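Putative polyketide cyclase (Bacillus cereus, PDB 3K0Z) is of unknown function but is probably a lipoprotein of the SnoaL-like polyketide cyclase family. Local coordinates at residues A[62-67]-A[72-77]; A[129-132]-A[138-141]. All coordinates share one frame; numbering follows the deposited sequence.

Contact 1 of 2, residues A[62-67]-A[72-77]; sequences NFFDHT and RPQGTE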
loop_
_atom_site.group_PDB
_atom_site.type_symbol
_atom_site.label_atom_id
_atom_site.label_comp_id
_atom_site.label_asym_id
_atom_site.label_seq_id
_atom_site.Cartn_x
_atom_site.Cartn_y
_atom_site.Cartn_z
ATOM N N ASN A 62 -22.481 -2.444 4.312
ATOM C CA ASN A 62 -21.732 -2.489 5.563
ATOM C C ASN A 62 -20.222 -2.321 5.407
ATOM O O ASN A 62 -19.450 -2.727 6.287
ATOM C CB ASN A 62 -22.054 -3.812 6.280
ATOM C CG ASN A 62 -23.495 -3.904 6.661
ATOM O OD1 ASN A 62 -24.165 -4.910 6.407
ATOM N ND2 ASN A 62 -24.004 -2.834 7.256
ATOM N N PHE A 63 -19.814 -1.702 4.296
ATOM C CA PHE A 63 -18.403 -1.395 4.011
ATOM C C PHE A 63 -17.669 -0.790 5.211
ATOM O O PHE A 63 -18.195 0.109 5.862
ATOM C CB PHE A 63 -18.322 -0.441 2.827
ATOM C CG PHE A 63 -16.948 0.152 2.613
ATOM C CD1 PHE A 63 -15.960 -0.547 1.947
ATOM C CD2 PHE A 63 -16.633 1.396 3.120
ATOM C CE1 PHE A 63 -14.665 0.023 1.768
ATOM C CE2 PHE A 63 -15.338 1.959 2.959
ATOM C CZ PHE A 63 -14.381 1.263 2.298
ATOM N N PHE A 64 -16.462 -1.277 5.490
ATOM C CA PHE A 64 -15.727 -0.878 6.677
ATOM C C PHE A 64 -14.254 -0.563 6.329
ATOM O O PHE A 64 -13.519 -1.391 5.740
ATOM C CB PHE A 64 -15.819 -1.995 7.718
ATOM C CG PHE A 64 -15.306 -1.603 9.057
ATOM C CD1 PHE A 64 -13.968 -1.698 9.350
ATOM C CD2 PHE A 64 -16.158 -1.143 10.020
ATOM C CE1 PHE A 64 -13.489 -1.319 10.578
ATOM C CE2 PHE A 64 -15.679 -0.765 11.249
ATOM C CZ PHE A 64 -14.346 -0.855 11.518
ATOM N N ASP A 65 -13.852 0.655 6.656
ATOM C CA ASP A 65 -12.482 1.113 6.458
ATOM C C ASP A 65 -11.722 0.812 7.749
ATOM O O ASP A 65 -12.019 1.365 8.826
ATOM C CB ASP A 65 -12.488 2.621 6.117
ATOM C CG ASP A 65 -11.109 3.178 5.843
ATOM O OD1 ASP A 65 -10.147 2.434 6.072
ATOM O OD2 ASP A 65 -10.997 4.360 5.399
ATOM N N HIS A 66 -10.755 -0.090 7.655
ATOM C CA HIS A 66 -9.893 -0.399 8.778
ATOM C C HIS A 66 -8.853 0.647 9.091
ATOM O O HIS A 66 -8.203 0.544 10.124
ATOM C CB HIS A 66 -9.169 -1.722 8.521
ATOM C CG HIS A 66 -10.094 -2.883 8.467
ATOM N ND1 HIS A 66 -10.616 -3.449 9.601
ATOM C CD2 HIS A 66 -10.623 -3.559 7.426
ATOM C CE1 HIS A 66 -11.418 -4.440 9.262
ATOM N NE2 HIS A 66 -11.441 -4.529 7.947
ATOM N N THR A 67 -8.671 1.639 8.217
ATOM C CA THR A 67 -7.597 2.617 8.383
ATOM C C THR A 67 -8.166 4.025 8.113
ATOM O O THR A 67 -7.751 4.730 7.210
ATOM C CB THR A 67 -6.482 2.270 7.397
ATOM O OG1 THR A 67 -7.036 2.206 6.079
ATOM C CG2 THR A 67 -5.813 0.898 7.709
ATOM N N ARG A 72 -12.629 11.392 9.047
ATOM C CA ARG A 72 -13.496 10.740 8.084
ATOM C C ARG A 72 -14.479 9.837 8.832
ATOM O O ARG A 72 -14.064 9.029 9.634
ATOM C CB ARG A 72 -12.706 9.900 7.096
ATOM C CG ARG A 72 -13.604 9.355 6.039
ATOM C CD ARG A 72 -12.883 8.454 5.144
ATOM N NE ARG A 72 -11.986 9.219 4.301
ATOM C CZ ARG A 72 -11.286 8.724 3.298
ATOM N NH1 ARG A 72 -11.391 7.452 2.964
ATOM N NH2 ARG A 72 -10.484 9.531 2.600
ATOM N N PRO A 73 -15.786 9.985 8.570
ATOM C CA PRO A 73 -16.767 9.061 9.113
ATOM C C PRO A 73 -16.551 7.634 8.617
ATOM O O PRO A 73 -16.077 7.426 7.502
ATOM C CB PRO A 73 -18.115 9.588 8.569
ATOM C CG PRO A 73 -17.860 10.944 8.028
ATOM C CD PRO A 73 -16.404 11.081 7.782
ATOM N N GLN A 74 -16.939 6.662 9.426
ATOM C CA GLN A 74 -16.876 5.268 9.002
ATOM C C GLN A 74 -17.955 5.008 7.938
ATOM O O GLN A 74 -18.952 5.730 7.868
ATOM C CB GLN A 74 -17.078 4.354 10.204
ATOM C CG GLN A 74 -16.980 2.864 9.926
ATOM C CD GLN A 74 -15.682 2.482 9.234
ATOM O OE1 GLN A 74 -15.653 2.342 8.012
ATOM N NE2 GLN A 74 -14.601 2.356 9.999
ATOM N N GLY A 75 -17.704 4.025 7.074
ATOM C CA GLY A 75 -18.711 3.504 6.155
ATOM C C GLY A 75 -18.926 4.232 4.858
ATOM O O GLY A 75 -18.159 5.133 4.479
ATOM N N THR A 76 -20.018 3.874 4.193
ATOM C CA THR A 76 -20.369 4.520 2.937
ATOM C C THR A 76 -20.550 6.047 3.087
ATOM O O THR A 76 -20.174 6.784 2.186
ATOM C CB THR A 76 -21.634 3.890 2.300
ATOM O OG1 THR A 76 -22.726 4.015 3.193
ATOM C CG2 THR A 76 -21.410 2.407 1.950
ATOM N N GLU A 77 -21.062 6.523 4.224
ATOM C CA GLU A 77 -21.280 7.953 4.400
ATOM C C GLU A 77 -19.936 8.699 4.431
ATOM O O GLU A 77 -19.846 9.868 4.039
ATOM C CB GLU A 77 -22.187 8.267 5.621
ATOM C CG GLU A 77 -21.527 8.302 7.026
ATOM C CD GLU A 77 -22.534 8.474 8.174
ATOM O OE1 GLU A 77 -23.675 8.927 7.963
ATOM O OE2 GLU A 77 -22.177 8.165 9.314
HETATM O O HOH W 1 -21.265 1.537 5.362
HETATM O O HOH W 2 -13.085 5.297 3.852
#
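The side-chain amide of Gln-74 bonds to the backbone of Asp-65 in a contact that ties a loop to an edge strand of the sheet within this chain. Residues 63-65 form that strand, which pairs with strand 136-144; residues 72-75 belong to the loop leading into helix 76-87. Gln-74 stands in for a further strand: Asp-65 N donates to Gln-74 OE1 at 2.8 Å, with an angle of 172° at the hydrogen, and Gln-74 NE2 returns a bond to Asp-65 O at 3.0 Å that lies close to the plane of the amide. A bend at chi2 (54°) turns the amide against the strand. Gln-74 OE1 also accepts from Gly-75 N at 2.8 Å, and this donor and Asp-65 N reach the oxygen from opposite faces of its plane. The same amide stacks on Phe-64: the two planes are 13° apart, and Gln-74 NE2 sits 3.5 Å above the ring, offset toward its rim. Nearby, Phe-63 O receives a CA-H...O contact from Gly-75 CA, and a water accepting from Thr-76 N adds a weak bond to that carbonyl. On the buried Asp-65, OD2 is bound by His-142 and by a water that also accepts from Arg-72 NH1; the direct Asp-65 OD2 to Arg-72 NH1 salt bridge is long, at 4.0 Å. Asp-65 OD1 accepts from Thr-67 N at 2.7 Å, an Asx turn. Arg-72 NE forms a salt bridge with the sulfonate of a bound cyclohexylaminoethanesulfonic acid, probably from the crystallisation liquor. Three hydrogen bonds and a ring face thus fix the rotation of the Gln-74 amide, while the guanidinium is linked to Asp-65 mainly through a shared water.

Contact 2 of 2, residues A[129-132]-A[138-141]; sequences ILHV and TEDW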
loop_
_atom_site.group_PDB
_atom_site.type_symbol
_atom_site.label_atom_id
_atom_site.label_comp_id
_atom_site.label_asym_id
_atom_site.label_seq_id
_atom_site.Cartn_x
_atom_site.Cartn_y
_atom_site.Cartn_z
ATOM N N ILE A 129 -5.526 -1.727 -0.128
ATOM C CA ILE A 129 -5.793 -3.161 -0.146
ATOM C C ILE A 129 -7.315 -3.296 0.030
ATOM O O ILE A 129 -7.886 -2.838 1.035
ATOM C CB ILE A 129 -5.081 -3.921 0.972
ATOM C CG1 ILE A 129 -3.557 -3.844 0.765
ATOM C CG2 ILE A 129 -5.571 -5.388 0.979
ATOM C CD1 ILE A 129 -2.752 -4.219 1.998
ATOM N N LEU A 130 -7.938 -3.915 -0.958
ATOM C CA LEU A 130 -9.390 -4.110 -0.981
ATOM C C LEU A 130 -9.755 -5.581 -0.795
ATOM O O LEU A 130 -9.156 -6.427 -1.426
ATOM C CB LEU A 130 -9.915 -3.656 -2.325
ATOM C CG LEU A 130 -9.531 -2.283 -2.870
ATOM C CD1 LEU A 130 -10.042 -2.226 -4.328
ATOM C CD2 LEU A 130 -10.033 -1.088 -2.065
ATOM N N HIS A 131 -10.751 -5.866 0.048
ATOM C CA HIS A 131 -11.302 -7.206 0.195
ATOM C C HIS A 131 -12.591 -7.215 -0.621
ATOM O O HIS A 131 -13.484 -6.377 -0.400
ATOM C CB HIS A 131 -11.622 -7.473 1.627
ATOM C CG HIS A 131 -11.594 -8.915 2.008
ATOM N ND1 HIS A 131 -11.614 -9.323 3.324
ATOM C CD2 HIS A 131 -11.499 -10.041 1.261
ATOM C CE1 HIS A 131 -11.565 -10.645 3.366
ATOM N NE2 HIS A 131 -11.496 -11.104 2.126
ATOM N N VAL A 132 -12.679 -8.124 -1.582
ATOM C CA VAL A 132 -13.831 -8.183 -2.504
ATOM C C VAL A 132 -14.564 -9.499 -2.350
ATOM O O VAL A 132 -13.911 -10.517 -2.361
ATOM C CB VAL A 132 -13.380 -8.090 -3.968
ATOM C CG1 VAL A 132 -14.608 -7.933 -4.900
ATOM C CG2 VAL A 132 -12.392 -6.935 -4.149
ATOM N N THR A 138 -15.900 -5.207 0.481
ATOM C CA THR A 138 -16.496 -5.267 1.815
ATOM C C THR A 138 -15.725 -4.442 2.859
ATOM O O THR A 138 -16.298 -3.949 3.835
ATOM C CB THR A 138 -16.597 -6.688 2.298
ATOM O OG1 THR A 138 -15.287 -7.236 2.466
ATOM C CG2 THR A 138 -17.447 -7.525 1.334
ATOM N N GLU A 139 -14.419 -4.319 2.666
ATOM C CA GLU A 139 -13.573 -3.613 3.621
ATOM C C GLU A 139 -12.235 -3.227 2.950
ATOM O O GLU A 139 -11.879 -3.736 1.875
ATOM C CB GLU A 139 -13.326 -4.459 4.889
ATOM C CG GLU A 139 -12.713 -5.805 4.619
ATOM C CD GLU A 139 -12.684 -6.763 5.833
ATOM O OE1 GLU A 139 -13.035 -6.397 6.944
ATOM O OE2 GLU A 139 -12.252 -7.893 5.670
ATOM N N ASP A 140 -11.513 -2.289 3.559
ATOM C CA ASP A 140 -10.241 -1.932 3.013
ATOM C C ASP A 140 -9.273 -1.416 4.049
ATOM O O ASP A 140 -9.642 -1.131 5.195
ATOM C CB ASP A 140 -10.374 -1.005 1.791
ATOM C CG ASP A 140 -10.732 0.437 2.150
ATOM O OD1 ASP A 140 -11.232 0.654 3.243
ATOM O OD2 ASP A 140 -10.499 1.363 1.326
ATOM N N TRP A 141 -8.032 -1.328 3.595
ATOM C CA TRP A 141 -6.879 -0.802 4.313
ATOM C C TRP A 141 -6.157 0.037 3.285
ATOM O O TRP A 141 -5.764 -0.460 2.233
ATOM C CB TRP A 141 -5.947 -1.916 4.785
ATOM C CG TRP A 141 -6.551 -2.941 5.659
ATOM C CD1 TRP A 141 -6.426 -3.041 7.025
ATOM C CD2 TRP A 141 -7.283 -4.118 5.244
ATOM N NE1 TRP A 141 -7.052 -4.164 7.456
ATOM C CE2 TRP A 141 -7.584 -4.843 6.391
ATOM C CE3 TRP A 141 -7.683 -4.620 4.011
ATOM C CZ2 TRP A 141 -8.330 -6.039 6.358
ATOM C CZ3 TRP A 141 -8.415 -5.810 3.970
ATOM C CH2 TRP A 141 -8.750 -6.485 5.142
#
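His-131 bonds Glu-139 across the antiparallel hairpin of strands 120-133 and 136-144, their side chains side by side and pointing the same way. Followed outward, His-131 CB packs against Glu-139 CG at 3.6 Å, and beyond it CG passes Thr-138 OG1 at 4.1 Å. ND1 then donates to Glu-139 OE2 at 2.8 Å with an angle of 161° at the hydrogen. The carboxylate oxygen lies at the ring edge and uses its anti lone pair, with ring and carboxylate 18° from coplanar. Next along the ring, CE1 is 3.7 Å from the same OE2. Glu-139 reaches this position because its CG stands between its own backbone N and carbonyl carbon (chi1 57°), after which the chain runs extended. Its other oxygen, OE1, is held by His-66 NE2.

In the backbone beneath, Ile-129 and Trp-141 bond reciprocally. At the other end His-131 N bonds Glu-139 O, but His-131 O accepts from Thr-138 N at 2.8 Å, an irregularity resembling a classic beta bulge. On the His-131 side of the sheet, Ile-129 CG2 touches Trp-141 CE3 at 3.8 Å; Arg-110 of the second subunit makes a cation-pi contact with that indole, which also stacks with His-66. Leu-130 and Asp-140 point to the other side, toward Phe-43 of helix 30-49, and Leu-130 CD2 meets Asp-140 CB.

With an imidazole nitrogen bonded to each carboxylate oxygen, Glu-139 is restrained in rotation; although shared with His-66, it may favour a proton on His-131 ND1, the nitrogen that donates to it.

In the fold
Strand 136-144 serves both contacts: contact 2 pairs it with strand 120-133, while contact 1 begins at its other neighbour, edge strand 63-65. Contact 2 lies farther inside the fold, about 10 Å from the chain centre against 13 Å for contact 1, and four of its seven touching residues are buried against two. The more interior contact rests on antiparallel backbone pairing that is reciprocal at Ile-129 and Trp-141 but irregular at Thr-138 and Glu-139; at the sheet edge, an amide side chain and waters link strand to loop instead. Their centres are about 11 Å apart, and His-66 N to Asp-140 O, at 2.9 Å, is a probable hydrogen bond between them, continuing the sheet from hairpin to edge.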